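Leucyl-trna synthetase (Plasmodium knowlesi, PDB 5FOF) probably hydrolyses mischarged tRNA(Leu) through the editing domain crystallised here, while the full-length enzyme joins leucine to tRNA(Leu) using ATP. Local coordinates at residues 292-298 / 307-312; 213-217 / 250-254. All blocks are in the same frame, centred on the assembly; numbering follows the deposited sequence.

Contact 1. Residues 292-298 / 307-312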
ATOM      1  N   GLN A 292      -4.278  -3.135 -20.665  1.00 52.96           N
ATOM      2  CA  GLN A 292      -4.621  -1.836 -20.087  1.00 51.56           C
ATOM      3  C   GLN A 292      -3.624  -0.761 -20.497  1.00 53.70           C
ATOM      4  O   GLN A 292      -4.035   0.289 -20.991  1.00 51.05           O
ATOM      5  CB  GLN A 292      -4.710  -1.908 -18.570  1.00 48.55           C
ATOM      6  CG  GLN A 292      -5.932  -2.656 -18.075  1.00 46.17           C
ATOM      7  CD  GLN A 292      -6.039  -2.677 -16.575  1.00 45.45           C
ATOM      8  OE1 GLN A 292      -5.177  -2.170 -15.863  1.00 44.31           O
ATOM      9  NE2 GLN A 292      -7.106  -3.276 -16.081  1.00 48.74           N
ATOM     10  N   TYR A 293      -2.326  -1.040 -20.341  1.00 55.27           N
ATOM     11  CA  TYR A 293      -1.279  -0.030 -20.606  1.00 55.09           C
ATOM     12  C   TYR A 293      -1.278   0.525 -22.048  1.00 56.15           C
ATOM     13  O   TYR A 293      -1.139   1.733 -22.235  1.00 56.85           O
ATOM     14  CB  TYR A 293       0.115  -0.566 -20.221  1.00 55.54           C
ATOM     15  CG  TYR A 293       1.231   0.470 -20.275  1.00 52.73           C
ATOM     16  CD1 TYR A 293       1.370   1.425 -19.278  1.00 53.52           C
ATOM     17  CD2 TYR A 293       2.148   0.483 -21.317  1.00 52.39           C
ATOM     18  CE1 TYR A 293       2.381   2.376 -19.329  1.00 54.15           C
ATOM     19  CE2 TYR A 293       3.166   1.415 -21.368  1.00 52.10           C
ATOM     20  CZ  TYR A 293       3.278   2.363 -20.377  1.00 53.40           C
ATOM     21  OH  TYR A 293       4.278   3.305 -20.436  1.00 52.10           O
ATOM     22  N   PHE A 294      -1.451  -0.331 -23.053  1.00 56.82           N
ATOM     23  CA  PHE A 294      -1.414   0.119 -24.470  1.00 62.51           C
ATOM     24  C   PHE A 294      -2.790   0.496 -25.069  1.00 63.44           C
ATOM     25  O   PHE A 294      -2.907   1.491 -25.795  1.00 56.92           O
ATOM     26  CB  PHE A 294      -0.731  -0.941 -25.348  1.00 62.89           C
ATOM     27  CG  PHE A 294       0.716  -1.192 -24.986  1.00 65.49           C
ATOM     28  CD1 PHE A 294       1.705  -0.279 -25.342  1.00 65.76           C
ATOM     29  CD2 PHE A 294       1.091  -2.339 -24.289  1.00 64.93           C
ATOM     30  CE1 PHE A 294       3.036  -0.503 -25.005  1.00 66.24           C
ATOM     31  CE2 PHE A 294       2.420  -2.566 -23.951  1.00 65.87           C
ATOM     32  CZ  PHE A 294       3.395  -1.645 -24.311  1.00 65.23           C
ATOM     33  N   GLU A 295      -3.810  -0.307 -24.765  1.00 66.42           N
ATOM     34  CA  GLU A 295      -5.124  -0.215 -25.410  1.00 66.02           C
ATOM     35  C   GLU A 295      -6.199   0.413 -24.507  1.00 64.54           C
ATOM     36  O   GLU A 295      -7.263   0.816 -24.990  1.00 55.22           O
ATOM     37  CB  GLU A 295      -5.567  -1.619 -25.876  1.00 69.23           C
ATOM     38  CG  GLU A 295      -4.639  -2.279 -26.907  1.00 72.79           C
ATOM     39  CD  GLU A 295      -4.716  -3.811 -26.930  1.00 79.11           C
ATOM     40  OE1 GLU A 295      -5.806  -4.381 -26.692  1.00 82.70           O
ATOM     41  OE2 GLU A 295      -3.674  -4.463 -27.181  1.00 79.54           O
ATOM     42  N   GLY A 296      -5.932   0.502 -23.202  1.00 63.90           N
ATOM     43  CA  GLY A 296      -6.911   1.039 -22.254  1.00 59.48           C
ATOM     44  C   GLY A 296      -7.080   2.548 -22.329  1.00 57.31           C
ATOM     45  O   GLY A 296      -6.185   3.262 -22.806  1.00 51.02           O
ATOM     46  N   THR A 297      -8.246   3.028 -21.885  1.00 55.89           N
ATOM     47  CA  THR A 297      -8.497   4.476 -21.717  1.00 55.51           C
ATOM     48  C   THR A 297      -9.095   4.756 -20.349  1.00 51.85           C
ATOM     49  O   THR A 297      -9.713   3.880 -19.745  1.00 45.35           O
ATOM     50  CB  THR A 297      -9.433   5.067 -22.797  1.00 57.87           C
ATOM     51  OG1 THR A 297     -10.569   4.209 -22.970  1.00 58.98           O
ATOM     52  CG2 THR A 297      -8.689   5.242 -24.130  1.00 57.41           C
ATOM     53  N   MET A 298      -8.894   5.984 -19.877  1.00 52.13           N
ATOM     54  CA  MET A 298      -9.294   6.388 -18.532  1.00 55.28           C
ATOM     55  C   MET A 298     -10.745   6.861 -18.507  1.00 58.62           C
ATOM     56  O   MET A 298     -11.220   7.468 -19.469  1.00 64.49           O
ATOM     57  CB  MET A 298      -8.394   7.518 -18.038  1.00 57.58           C
ATOM     58  CG  MET A 298      -6.928   7.154 -17.857  1.00 57.58           C
ATOM     59  SD  MET A 298      -6.607   5.842 -16.667  1.00 58.69           S
ATOM     60  CE  MET A 298      -7.398   6.476 -15.192  1.00 55.97           C
ATOM     61  N   LYS A 307      -4.949   7.939 -22.499  1.00 59.33           N
ATOM     62  CA  LYS A 307      -4.151   6.724 -22.459  1.00 59.71           C
ATOM     63  C   LYS A 307      -3.496   6.602 -21.082  1.00 55.43           C
ATOM     64  O   LYS A 307      -3.151   7.621 -20.458  1.00 50.63           O
ATOM     65  CB  LYS A 307      -3.098   6.753 -23.564  1.00 60.37           C
ATOM     66  CG  LYS A 307      -3.689   6.817 -24.966  1.00 64.74           C
ATOM     67  CD  LYS A 307      -4.443   5.535 -25.307  1.00 70.30           C
ATOM     68  CE  LYS A 307      -4.816   5.459 -26.781  1.00 75.97           C
ATOM     69  NZ  LYS A 307      -5.277   4.088 -27.141  1.00 78.06           N
ATOM     70  N   ILE A 308      -3.332   5.353 -20.635  1.00 51.87           N
ATOM     71  CA  ILE A 308      -2.833   5.031 -19.296  1.00 50.67           C
ATOM     72  C   ILE A 308      -1.478   5.671 -19.063  1.00 52.12           C
ATOM     73  O   ILE A 308      -1.267   6.327 -18.051  1.00 54.81           O
ATOM     74  CB  ILE A 308      -2.661   3.511 -19.069  1.00 52.27           C
ATOM     75  CG1 ILE A 308      -3.952   2.729 -19.380  1.00 51.54           C
ATOM     76  CG2 ILE A 308      -2.160   3.226 -17.647  1.00 52.47           C
ATOM     77  CD1 ILE A 308      -5.247   3.330 -18.898  1.00 51.99           C
ATOM     78  N   TYR A 309      -0.574   5.475 -20.010  1.00 54.78           N
ATOM     79  CA  TYR A 309       0.794   6.028 -19.919  1.00 56.48           C
ATOM     80  C   TYR A 309       0.870   7.534 -19.753  1.00 55.97           C
ATOM     81  O   TYR A 309       1.800   8.040 -19.104  1.00 56.66           O
ATOM     82  CB  TYR A 309       1.669   5.607 -21.111  1.00 55.46           C
ATOM     83  CG  TYR A 309       1.008   5.641 -22.480  1.00 54.96           C
ATOM     84  CD1 TYR A 309       1.044   6.790 -23.276  1.00 54.94           C
ATOM     85  CD2 TYR A 309       0.393   4.501 -22.998  1.00 51.90           C
ATOM     86  CE1 TYR A 309       0.460   6.804 -24.536  1.00 54.62           C
ATOM     87  CE2 TYR A 309      -0.184   4.500 -24.256  1.00 52.02           C
ATOM     88  CZ  TYR A 309      -0.151   5.648 -25.026  1.00 54.94           C
ATOM     89  OH  TYR A 309      -0.739   5.630 -26.281  1.00 58.32           O
ATOM     90  N   ASN A 310      -0.081   8.249 -20.348  1.00 52.97           N
ATOM     91  CA  ASN A 310      -0.137   9.699 -20.179  1.00 54.43           C
ATOM     92  C   ASN A 310      -0.752  10.072 -18.819  1.00 51.26           C
ATOM     93  O   ASN A 310      -0.261  10.955 -18.140  1.00 48.83           O
ATOM     94  CB  ASN A 310      -0.904  10.362 -21.334  1.00 55.88           C
ATOM     95  CG  ASN A 310      -0.199  10.208 -22.691  1.00 57.94           C
ATOM     96  OD1 ASN A 310       1.022  10.060 -22.768  1.00 57.49           O
ATOM     97  ND2 ASN A 310      -0.979  10.270 -23.773  1.00 55.31           N
ATOM     98  N   CYS A 311      -1.828   9.395 -18.433  1.00 49.79           N
ATOM     99  CA  CYS A 311      -2.524   9.696 -17.181  1.00 50.41           C
ATOM    100  C   CYS A 311      -1.637   9.345 -15.975  1.00 52.06           C
ATOM    101  O   CYS A 311      -1.393  10.195 -15.103  1.00 48.39           O
ATOM    102  CB  CYS A 311      -3.859   8.946 -17.122  1.00 49.18           C
ATOM    103  SG  CYS A 311      -4.657   8.943 -15.506  1.00 51.93           S
ATOM    104  N   ARG A 312      -1.144   8.103 -15.958  1.00 49.00           N
ATOM    105  CA  ARG A 312      -0.231   7.603 -14.912  1.00 47.40           C
ATOM    106  C   ARG A 312       0.782   8.638 -14.488  1.00 42.18           C
ATOM    107  O   ARG A 312       0.951   8.883 -13.300  1.00 40.80           O
ATOM    108  CB  ARG A 312       0.512   6.350 -15.396  1.00 45.08           C
ATOM    109  CG  ARG A 312       1.448   5.728 -14.380  1.00 42.51           C
ATOM    110  CD  ARG A 312       1.913   4.364 -14.843  1.00 41.61           C
ATOM    111  NE  ARG A 312       0.807   3.412 -14.908  1.00 40.41           N
ATOM    112  CZ  ARG A 312       0.910   2.170 -15.368  1.00 37.95           C
ATOM    113  NH1 ARG A 312       2.080   1.691 -15.782  1.00 42.13           N
ATOM    114  NH2 ARG A 312      -0.157   1.391 -15.403  1.00 38.20           N
TER
HETATM  115  O   HOH W   1      -3.624   3.110 -22.891  1.00 48.95           O

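Contact 2. Residues 213-217 / 250-254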
ATOM      1  N   CYS A 213      -6.069  -2.371  -3.082  1.00 41.78           N
ATOM      2  CA  CYS A 213      -6.996  -3.268  -3.759  1.00 40.04           C
ATOM      3  C   CYS A 213      -7.858  -2.416  -4.651  1.00 41.61           C
ATOM      4  O   CYS A 213      -8.479  -1.480  -4.166  1.00 44.84           O
ATOM      5  CB  CYS A 213      -7.882  -3.953  -2.740  1.00 41.79           C
ATOM      6  SG  CYS A 213      -9.279  -4.836  -3.452  1.00 44.76           S
ATOM      7  N   VAL A 214      -7.873  -2.697  -5.946  1.00 41.45           N
ATOM      8  CA  VAL A 214      -8.793  -2.050  -6.881  1.00 42.07           C
ATOM      9  C   VAL A 214      -9.499  -3.135  -7.702  1.00 46.34           C
ATOM     10  O   VAL A 214      -9.072  -3.518  -8.800  1.00 47.96           O
ATOM     11  CB  VAL A 214      -8.072  -1.052  -7.798  1.00 41.56           C
ATOM     12  CG1 VAL A 214      -9.098  -0.261  -8.609  1.00 43.23           C
ATOM     13  CG2 VAL A 214      -7.184  -0.123  -6.981  1.00 42.35           C
ATOM     14  N   SER A 215     -10.596  -3.632  -7.149  1.00 48.59           N
ATOM     15  CA  SER A 215     -11.255  -4.814  -7.676  1.00 49.41           C
ATOM     16  C   SER A 215     -11.950  -4.603  -9.008  1.00 49.42           C
ATOM     17  O   SER A 215     -12.328  -5.584  -9.647  1.00 48.30           O
ATOM     18  CB  SER A 215     -12.248  -5.362  -6.649  1.00 53.70           C
ATOM     19  OG  SER A 215     -13.155  -4.365  -6.196  1.00 57.69           O
ATOM     20  N   SER A 216     -12.133  -3.349  -9.423  1.00 46.92           N
ATOM     21  CA  SER A 216     -12.671  -3.058 -10.752  1.00 49.75           C
ATOM     22  C   SER A 216     -11.638  -3.219 -11.877  1.00 51.89           C
ATOM     23  O   SER A 216     -11.992  -3.670 -12.961  1.00 50.95           O
ATOM     24  CB  SER A 216     -13.260  -1.652 -10.806  1.00 48.94           C
ATOM     25  OG  SER A 216     -12.279  -0.664 -10.511  1.00 49.58           O
ATOM     26  N   ASP A 217     -10.385  -2.842 -11.613  1.00 53.95           N
ATOM     27  CA  ASP A 217      -9.346  -2.730 -12.642  1.00 53.24           C
ATOM     28  C   ASP A 217      -8.178  -3.685 -12.400  1.00 53.87           C
ATOM     29  O   ASP A 217      -7.098  -3.479 -12.956  1.00 57.60           O
ATOM     30  CB  ASP A 217      -8.805  -1.295 -12.685  1.00 53.57           C
ATOM     31  CG  ASP A 217      -9.899  -0.252 -12.805  1.00 56.78           C
ATOM     32  OD1 ASP A 217     -10.887  -0.503 -13.531  1.00 58.81           O
ATOM     33  OD2 ASP A 217      -9.768   0.839 -12.181  1.00 58.38           O
ATOM     34  N   SER A 250     -15.886  -0.475  -6.118  1.00 54.61           N
ATOM     35  CA  SER A 250     -14.640   0.045  -6.631  1.00 52.57           C
ATOM     36  C   SER A 250     -14.973   0.714  -7.948  1.00 53.03           C
ATOM     37  O   SER A 250     -15.355   0.042  -8.897  1.00 55.43           O
ATOM     38  CB  SER A 250     -13.659  -1.108  -6.869  1.00 53.37           C
ATOM     39  OG  SER A 250     -12.506  -0.700  -7.588  1.00 52.48           O
ATOM     40  N   PHE A 251     -14.842   2.034  -8.011  1.00 50.61           N
ATOM     41  CA  PHE A 251     -15.026   2.751  -9.263  1.00 51.43           C
ATOM     42  C   PHE A 251     -14.024   2.259 -10.324  1.00 52.26           C
ATOM     43  O   PHE A 251     -12.817   2.236 -10.078  1.00 53.72           O
ATOM     44  CB  PHE A 251     -14.846   4.262  -9.049  1.00 55.46           C
ATOM     45  CG  PHE A 251     -15.313   5.099 -10.216  1.00 60.80           C
ATOM     46  CD1 PHE A 251     -14.514   5.266 -11.349  1.00 62.89           C
ATOM     47  CD2 PHE A 251     -16.563   5.720 -10.184  1.00 63.83           C
ATOM     48  CE1 PHE A 251     -14.959   6.024 -12.424  1.00 66.54           C
ATOM     49  CE2 PHE A 251     -17.008   6.481 -11.256  1.00 67.41           C
ATOM     50  CZ  PHE A 251     -16.205   6.635 -12.379  1.00 68.74           C
ATOM     51  N   SER A 252     -14.518   1.895 -11.503  1.00 49.29           N
ATOM     52  CA  SER A 252     -13.662   1.383 -12.568  1.00 48.86           C
ATOM     53  C   SER A 252     -13.035   2.526 -13.310  1.00 50.19           C
ATOM     54  O   SER A 252     -13.741   3.290 -13.956  1.00 52.92           O
ATOM     55  CB  SER A 252     -14.436   0.518 -13.545  1.00 49.29           C
ATOM     56  OG  SER A 252     -13.556  -0.014 -14.510  1.00 48.28           O
ATOM     57  N   CYS A 253     -11.705   2.624 -13.225  1.00 49.57           N
ATOM     58  CA  CYS A 253     -10.959   3.740 -13.801  1.00 48.23           C
ATOM     59  C   CYS A 253     -10.520   3.537 -15.252  1.00 48.93           C
ATOM     60  O   CYS A 253     -10.011   4.476 -15.850  1.00 44.87           O
ATOM     61  CB  CYS A 253      -9.721   4.043 -12.949  1.00 47.41           C
ATOM     62  SG  CYS A 253     -10.078   4.264 -11.196  1.00 48.60           S
ATOM     63  N   ILE A 254     -10.692   2.327 -15.807  1.00 53.94           N
ATOM     64  CA  ILE A 254     -10.112   1.964 -17.117  1.00 56.21           C
ATOM     65  C   ILE A 254     -11.103   1.216 -18.052  1.00 54.00           C
ATOM     66  O   ILE A 254     -11.728   0.245 -17.639  1.00 52.27           O
ATOM     67  CB  ILE A 254      -8.810   1.129 -16.941  1.00 59.17           C
ATOM     68  CG1 ILE A 254      -7.783   1.903 -16.099  1.00 60.44           C
ATOM     69  CG2 ILE A 254      -8.213   0.773 -18.304  1.00 60.98           C
ATOM     70  CD1 ILE A 254      -6.406   1.269 -15.983  1.00 62.23           C
TER

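Contact 1. Residues 292-298 / 307-312
Tyr309 turns its ring edge toward the face of Tyr293 in a T-shaped (edge-to-face) pair, with centroids 5.8 Å apart and planes at 60°. The same Tyr309 edge borders the Tyr293 carbonyl, CD2 lying 3.3 Å from Tyr293 O. Tyr293 starts away from the partner segment, but with CG anti to the backbone N (chi1 -172°) its ring comes back across the Tyr309 and Arg312 side chains. There its OH end reaches Tyr309 CB, and Tyr293 CD1 sits over a face of the Arg312 guanidinium, 3.6 Å from Arg312 NH1; Glu87 takes Arg312 NH2 in a salt bridge. In the editing domain, helix 281-295 gives way at Gly296 to a short link leading to helix 308-321, and strand 297-298 of that link pairs antiparallel with strand 254-255. On the more buried side Met298, bent at chi2 and chi3, lies across Ile308, its SD 3.6 Å from Ile308 CD1, while Met298 CG packs on Cys311 CB at 3.6 Å. A water bridges the two backbones: it accepts from Ile308 N at 3.2 Å and can also donate to Tyr293 O and Gly296 O, though other acceptors nearby compete for its protons.

Contact 2. Residues 213-217 / 250-254
The flat carboxylate of Asp217 meets the 250-254 loop through both oxygens. Asp217 OD2 receives the backbone N-H of Cys253 on its syn lone pair, the N...OD2 distance being 2.8 Å and the bond fairly straight at 160°. Asp217 OD1 is approached nearly end-on by Ser252 OG at 2.9 Å, a hydroxyl also hydrogen-bonded to Asn262 N. With one partner on each oxygen, the carboxylate is held against rotation about its CB-CG bond. The other planar group is the Phe251 peptide carbonyl: Ser216 OG donates to Phe251 O over 3.0 Å, but from above the carbonyl plane, 57° out of it. In return Ser250 OG accepts the Ser216 N-H at 3.2 Å and is also bonded to Gly91 O. Ser250 reaches Ser216 N because its OG extends anti to its own backbone N (chi1 170°); this places the hydroxyl close to Val214 CG1 as well, at 3.6 Å. Beside it, Ser215 OG packs on Ser250 CB at 3.4 Å while bonding Asn93. Side-chain hydroxyls and a carboxylate thus join two irregular loops by bonding mainly to backbone groups, without any strand pairing between them. The first loop connects strand 211-213, which pairs with strand 94-97, to helix 219-230; near the start of that helix Asp221, probably the conserved aspartate of the editing site, accepts a bond from Val214 N. The second emerges after helix 232-238 and runs into strand 254-255, while Phe251 meets the ring of Tyr90 edge-to-face.

How the contacts relate
Both segments of contact 2 precede those of contact 1 in sequence; the centres are about 14 Å apart. They touch directly: Gln292 NE2 probably donates to Asp217 O (3.1 Å), tying helix 281-295 to the loop at 213-217. Met298 CE also packs on Cys253 O at 3.4 Å. Ile254, where contact 2 ends, belongs to strand 254-255, and its CG2 lies 3.7 Å from Thr297 O of contact 1. Contact 2 is the more buried and leads into the helix bearing Asp221, probably an editing-site residue. Contact 1, less buried, bonds Lys85 through Gln292 and Glu87 through Arg312, both probably in the family's threonine-rich editing motif.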